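Local coordinates for protein putative invasin (PDB 5N40) that probably serves as a surface adhesin of Yersinia pseudotuberculosis, presenting a C-type lectin-like adhesion domain at the end of a rod of immunoglobulin-like domains, at residues 227-232 and 263-268; 117-122 and 216-221. The protein carries 1 engineered substitution. All blocks are in the same frame, centred on the assembly; numbering follows the deposited sequence.

Interaction 1: residues 227-232 and 263-268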
loop_
_atom_site.group_PDB
_atom_site.type_symbol
_atom_site.label_atom_id
_atom_site.label_comp_id
_atom_site.label_asym_id
_atom_site.label_seq_id
_atom_site.Cartn_x
_atom_site.Cartn_y
_atom_site.Cartn_z
ATOM N N ALA A 227 -4.398 -23.819 1.419
ATOM C CA ALA A 227 -5.041 -23.129 0.312
ATOM C C ALA A 227 -4.004 -22.473 -0.590
ATOM O O ALA A 227 -2.903 -22.122 -0.156
ATOM C CB ALA A 227 -6.010 -22.065 0.837
ATOM N N SER A 228 -4.372 -22.308 -1.861
ATOM C CA SER A 228 -3.490 -21.639 -2.814
ATOM C C SER A 228 -3.432 -20.138 -2.553
ATOM O O SER A 228 -2.348 -19.543 -2.530
ATOM C CB SER A 228 -3.961 -21.913 -4.242
ATOM O OG SER A 228 -3.794 -23.280 -4.585
ATOM N N MET A 229 -4.588 -19.514 -2.364
ATOM C CA MET A 229 -4.695 -18.082 -2.139
ATOM C C MET A 229 -4.937 -17.787 -0.664
ATOM O O MET A 229 -5.264 -18.671 0.136
ATOM C CB MET A 229 -5.837 -17.492 -2.979
ATOM C CG MET A 229 -5.954 -18.050 -4.393
ATOM S SD MET A 229 -4.462 -17.849 -5.390
ATOM C CE MET A 229 -4.393 -16.073 -5.533
ATOM N N TRP A 230 -4.800 -16.508 -0.319
ATOM C CA TRP A 230 -5.146 -16.026 1.015
ATOM C C TRP A 230 -6.640 -15.718 1.055
ATOM O O TRP A 230 -7.112 -14.862 0.299
ATOM C CB TRP A 230 -4.341 -14.778 1.357
ATOM C CG TRP A 230 -2.864 -14.980 1.380
ATOM C CD1 TRP A 230 -1.983 -14.778 0.352
ATOM C CD2 TRP A 230 -2.085 -15.403 2.499
ATOM N NE1 TRP A 230 -0.704 -15.056 0.767
ATOM C CE2 TRP A 230 -0.740 -15.444 2.082
ATOM C CE3 TRP A 230 -2.398 -15.761 3.814
ATOM C CZ2 TRP A 230 0.290 -15.829 2.934
ATOM C CZ3 TRP A 230 -1.375 -16.138 4.659
ATOM C CH2 TRP A 230 -0.047 -16.171 4.217
ATOM N N GLY A 231 -7.386 -16.384 1.949
ATOM C CA GLY A 231 -8.835 -16.317 1.911
ATOM C C GLY A 231 -9.469 -16.243 3.289
ATOM O O GLY A 231 -8.815 -16.457 4.312
ATOM N N ASN A 232 -10.774 -15.936 3.294
ATOM C CA ASN A 232 -11.569 -15.927 4.522
ATOM C C ASN A 232 -12.938 -16.548 4.286
ATOM O O ASN A 232 -13.948 -16.072 4.811
ATOM C CB ASN A 232 -11.737 -14.508 5.070
ATOM C CG ASN A 232 -12.574 -13.630 4.161
ATOM O OD1 ASN A 232 -12.421 -13.666 2.940
ATOM N ND2 ASN A 232 -13.472 -12.838 4.750
ATOM N N ASN A 263 -12.300 -21.142 -8.631
ATOM C CA ASN A 263 -11.896 -19.968 -7.857
ATOM C C ASN A 263 -10.477 -20.135 -7.324
ATOM O O ASN A 263 -10.193 -19.836 -6.163
ATOM C CB ASN A 263 -12.880 -19.687 -6.723
ATOM C CG ASN A 263 -14.292 -19.476 -7.231
ATOM O OD1 ASN A 263 -14.491 -18.931 -8.317
ATOM N ND2 ASN A 263 -15.278 -19.914 -6.458
ATOM N N ASN A 264 -9.585 -20.631 -8.185
ATOM C CA ASN A 264 -8.152 -20.731 -7.906
ATOM C C ASN A 264 -7.836 -21.693 -6.767
ATOM O O ASN A 264 -6.760 -21.609 -6.153
ATOM C CB ASN A 264 -7.558 -19.349 -7.616
ATOM C CG ASN A 264 -7.535 -18.465 -8.845
ATOM O OD1 ASN A 264 -7.224 -18.924 -9.946
ATOM N ND2 ASN A 264 -7.877 -17.195 -8.672
ATOM N N GLU A 265 -8.751 -22.611 -6.478
ATOM C CA GLU A 265 -8.534 -23.675 -5.509
ATOM C C GLU A 265 -8.978 -25.005 -6.109
ATOM O O GLU A 265 -9.820 -25.053 -7.012
ATOM C CB GLU A 265 -9.304 -23.407 -4.203
ATOM C CG GLU A 265 -9.046 -22.046 -3.577
ATOM C CD GLU A 265 -7.666 -21.930 -2.936
ATOM O OE1 GLU A 265 -6.979 -22.972 -2.797
ATOM O OE2 GLU A 265 -7.274 -20.790 -2.581
ATOM N N THR A 266 -8.410 -26.092 -5.582
ATOM C CA THR A 266 -8.727 -27.447 -6.019
ATOM C C THR A 266 -9.535 -28.147 -4.937
ATOM O O THR A 266 -9.046 -28.355 -3.821
ATOM C CB THR A 266 -7.458 -28.239 -6.332
ATOM O OG1 THR A 266 -6.758 -27.595 -7.397
ATOM C CG2 THR A 266 -7.798 -29.664 -6.750
ATOM N N TRP A 267 -10.752 -28.538 -5.284
ATOM C CA TRP A 267 -11.716 -29.046 -4.323
ATOM C C TRP A 267 -11.885 -30.551 -4.453
ATOM O O TRP A 267 -11.822 -31.111 -5.551
ATOM C CB TRP A 267 -13.063 -28.361 -4.521
ATOM C CG TRP A 267 -12.960 -26.886 -4.373
ATOM C CD1 TRP A 267 -12.807 -25.966 -5.367
ATOM C CD2 TRP A 267 -12.978 -26.156 -3.149
ATOM N NE1 TRP A 267 -12.751 -24.705 -4.836
ATOM C CE2 TRP A 267 -12.849 -24.796 -3.471
ATOM C CE3 TRP A 267 -13.099 -26.526 -1.803
ATOM C CZ2 TRP A 267 -12.831 -23.797 -2.494
ATOM C CZ3 TRP A 267 -13.089 -25.546 -0.844
ATOM C CH2 TRP A 267 -12.953 -24.194 -1.190
ATOM N N ALA A 268 -12.103 -31.196 -3.312
ATOM C CA ALA A 268 -12.475 -32.601 -3.293
ATOM C C ALA A 268 -13.930 -32.759 -3.718
ATOM O O ALA A 268 -14.782 -31.931 -3.384
ATOM C CB ALA A 268 -12.271 -33.188 -1.899
HETATM O O HOH W 1 -4.983 -25.583 -6.172
#
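The carboxylate of Glu265 is gripped by two successive backbone amides of the opposing loop, one to each oxygen. Ser228 N reaches Glu265 OE1 at 2.8 Å in a nearly straight bond and uses the syn lone pair, the one on the side of the other oxygen. Met229 N meets Glu265 OE2 at 3.0 Å, also on the syn side but 21° out of the carboxylate plane, so the second amide comes in slightly oblique to the flat group. The Glu265 chain bends at chi2 (-73°), which turns CD out of an extended course, and the carboxylate ends against residues 227-229. Ala227 CB sits 3.9 Å from Glu265 OE2, and Met229 CG approaches the same oxygen at 3.5 Å, so carbon closes in beside the polar pairing. This is the tight, buried half of the contact. A third polar partner lies outside both segments: Ser221 OG is a probable, short hydrogen-bonding partner of OE2.

At the border of this tight part, Met229, bent at chi2 and chi3, lays CG 3.8 Å from CB of the exposed Asn264, and Ser228 CB lies 3.4 Å from Asn264 O. The looser, solvent side begins at the hydroxyls of Ser228 and Thr266, which are joined through a water, Ser228 OG to water being 3.0 Å.

The contact brings the start of strand 265-269 against the loop between strands 209-217 and 236-239; backbone bonds from Ser228 to Arg153 and from Trp230 to Val218 hold that loop to the preceding immunoglobulin-like domain. Amides on both oxygens and probably a hydroxyl on one fix the rotation of the carboxylate, satisfy it in its buried place, and would be expected to favour its ionised form.

Interaction 2: residues 117-122 and 216-221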
loop_
_atom_site.group_PDB
_atom_site.type_symbol
_atom_site.label_atom_id
_atom_site.label_comp_id
_atom_site.label_asym_id
_atom_site.label_seq_id
_atom_site.Cartn_x
_atom_site.Cartn_y
_atom_site.Cartn_z
ATOM N N LYS A 117 -5.811 -8.536 6.333
ATOM C CA LYS A 117 -7.227 -8.271 6.515
ATOM C C LYS A 117 -7.972 -8.869 5.328
ATOM O O LYS A 117 -7.386 -9.567 4.494
ATOM C CB LYS A 117 -7.495 -6.767 6.673
ATOM C CG LYS A 117 -6.831 -6.123 7.888
ATOM C CD LYS A 117 -7.366 -4.704 8.123
ATOM C CE LYS A 117 -6.668 -4.010 9.301
ATOM N NZ LYS A 117 -7.249 -2.667 9.646
ATOM N N ASN A 118 -9.274 -8.615 5.271
ATOM C CA ASN A 118 -10.126 -9.114 4.204
ATOM C C ASN A 118 -10.338 -8.032 3.156
ATOM O O ASN A 118 -10.403 -6.842 3.474
ATOM C CB ASN A 118 -11.491 -9.558 4.740
ATOM C CG ASN A 118 -11.379 -10.568 5.860
ATOM O OD1 ASN A 118 -10.573 -11.495 5.798
ATOM N ND2 ASN A 118 -12.188 -10.385 6.907
ATOM N N ILE A 119 -10.477 -8.460 1.899
ATOM C CA ILE A 119 -10.862 -7.524 0.850
ATOM C C ILE A 119 -12.121 -6.793 1.288
ATOM O O ILE A 119 -13.094 -7.410 1.735
ATOM C CB ILE A 119 -11.058 -8.258 -0.488
ATOM C CG1 ILE A 119 -9.705 -8.692 -1.051
ATOM C CG2 ILE A 119 -11.778 -7.357 -1.501
ATOM C CD1 ILE A 119 -9.796 -9.555 -2.303
ATOM N N GLY A 120 -12.098 -5.464 1.160
ATOM C CA GLY A 120 -13.139 -4.596 1.662
ATOM C C GLY A 120 -12.728 -3.815 2.895
ATOM O O GLY A 120 -13.273 -2.733 3.144
ATOM N N GLN A 121 -11.800 -4.353 3.680
ATOM C CA GLN A 121 -11.229 -3.645 4.812
ATOM C C GLN A 121 -10.026 -2.828 4.344
ATOM O O GLN A 121 -9.515 -3.009 3.239
ATOM C CB GLN A 121 -10.811 -4.626 5.907
ATOM C CG GLN A 121 -11.952 -5.402 6.535
ATOM C CD GLN A 121 -11.469 -6.331 7.627
ATOM O OE1 GLN A 121 -10.758 -7.304 7.367
ATOM N NE2 GLN A 121 -11.843 -6.030 8.865
ATOM N N ALA A 122 -9.581 -1.916 5.204
ATOM C CA ALA A 122 -8.425 -1.070 4.933
ATOM C C ALA A 122 -7.361 -1.300 5.993
ATOM O O ALA A 122 -7.666 -1.326 7.190
ATOM C CB ALA A 122 -8.812 0.411 4.898
ATOM N N PHE A 216 -4.661 -9.198 1.633
ATOM C CA PHE A 216 -6.106 -8.998 1.621
ATOM C C PHE A 216 -6.760 -10.299 1.189
ATOM O O PHE A 216 -6.576 -10.750 0.053
ATOM C CB PHE A 216 -6.503 -7.837 0.704
ATOM C CG PHE A 216 -6.054 -6.487 1.203
ATOM C CD1 PHE A 216 -4.779 -5.996 0.914
ATOM C CD2 PHE A 216 -6.894 -5.710 1.975
ATOM C CE1 PHE A 216 -4.382 -4.744 1.372
ATOM C CE2 PHE A 216 -6.497 -4.478 2.444
ATOM C CZ PHE A 216 -5.235 -3.987 2.137
ATOM N N ASN A 217 -7.519 -10.894 2.104
ATOM C CA ASN A 217 -8.135 -12.189 1.862
ATOM C C ASN A 217 -9.266 -12.089 0.854
ATOM O O ASN A 217 -10.066 -11.153 0.886
ATOM C CB ASN A 217 -8.694 -12.753 3.162
ATOM C CG ASN A 217 -7.640 -12.969 4.206
ATOM O OD1 ASN A 217 -6.542 -13.440 3.908
ATOM N ND2 ASN A 217 -7.973 -12.650 5.458
ATOM N N VAL A 218 -9.340 -13.085 -0.023
ATOM C CA VAL A 218 -10.439 -13.232 -0.974
ATOM C C VAL A 218 -11.470 -14.193 -0.386
ATOM O O VAL A 218 -11.116 -15.180 0.271
ATOM C CB VAL A 218 -9.910 -13.726 -2.335
ATOM C CG1 VAL A 218 -9.473 -15.191 -2.256
ATOM C CG2 VAL A 218 -10.952 -13.503 -3.418
ATOM N N ILE A 219 -12.755 -13.919 -0.629
ATOM C CA ILE A 219 -13.785 -14.686 0.066
ATOM C C ILE A 219 -13.829 -16.122 -0.445
ATOM O O ILE A 219 -14.227 -17.036 0.288
ATOM C CB ILE A 219 -15.143 -13.971 -0.065
ATOM C CG1 ILE A 219 -16.190 -14.578 0.882
ATOM C CG2 ILE A 219 -15.644 -14.007 -1.507
ATOM C CD1 ILE A 219 -15.900 -14.355 2.370
ATOM N N THR A 220 -13.389 -16.355 -1.678
ATOM C CA THR A 220 -13.568 -17.633 -2.351
ATOM C C THR A 220 -12.454 -18.630 -2.068
ATOM O O THR A 220 -12.421 -19.694 -2.698
ATOM C CB THR A 220 -13.708 -17.423 -3.863
ATOM O OG1 THR A 220 -12.698 -16.528 -4.352
ATOM C CG2 THR A 220 -15.081 -16.870 -4.196
ATOM N N SER A 221 -11.555 -18.327 -1.128
ATOM C CA SER A 221 -10.542 -19.265 -0.689
ATOM C C SER A 221 -10.685 -19.532 0.804
ATOM O O SER A 221 -10.945 -18.604 1.580
ATOM C CB SER A 221 -9.127 -18.731 -0.967
ATOM O OG SER A 221 -8.802 -18.836 -2.338
#
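Asn118 and Asn217 face each other across two parallel strand ends, and their side chains are bonded as well as their backbones. Asn217 ND2 gives a straight hydrogen bond to Asn118 OD1 at 2.9 Å; the acceptor lies in the amide plane of Asn217, whereas the two amide planes are 45° apart. Alongside runs the backbone ladder, in which Asn217 N donates to Lys117 O at 2.7 Å and Asn217 O accepts from Ile119 N at 2.9 Å. Phe216 CA adds a CA-H...O contact to Lys117 O.

On the sheet face that carries Lys117 and Phe216, the aromatic ring turns its edge to the turn that follows the short strand: CE2 lies 3.4 Å from Gln121 O, and Asn118 O sits near the ring plane beside CD2. Ile119 covers the base of that side chain, its CG1 3.8 Å from Phe216 CB, and its CD1 reaches on to Val218.

A second shell sets these groups in place. Residues 118-121 form a type II turn, with Gly120 at its third position, and Gln121 OE1 folds back onto Asn118 N at 2.9 Å. The extended Lys117 chain carries NZ to Ala122 O and to a salt bridge with Asp113. Arg116 NE binds Asn217 OD1, fixing which way that amide is turned, while Ile123 and Val188 pack against Phe216.

Strand 116-118 thus forms a parallel edge on strand 209-217, the last strand of the domain. Such a pairing of an early strand with the C-terminal one, in a sheet otherwise antiparallel, is characteristic of immunoglobulin-like beta sandwiches.

From the N terminus, interaction 2 comes first: it joins residues 117-122 to 216-221 across 94 positions and closes the second immunoglobulin-like domain. The chain then enters the adhesion domain, where interaction 1 closes a shorter loop between 227-232 and 263-268. The two loops follow in series, neither nesting nor crossing, yet their centres are only 13 Å apart. The polar joints that Ser221 and Val218 make with interaction 1 are backed by packing at the domain junction, where Met229 CB lies 3.3 Å from Ser221 OG. Together they tie the last immunoglobulin-like strand to the base of the C-type lectin-like domain.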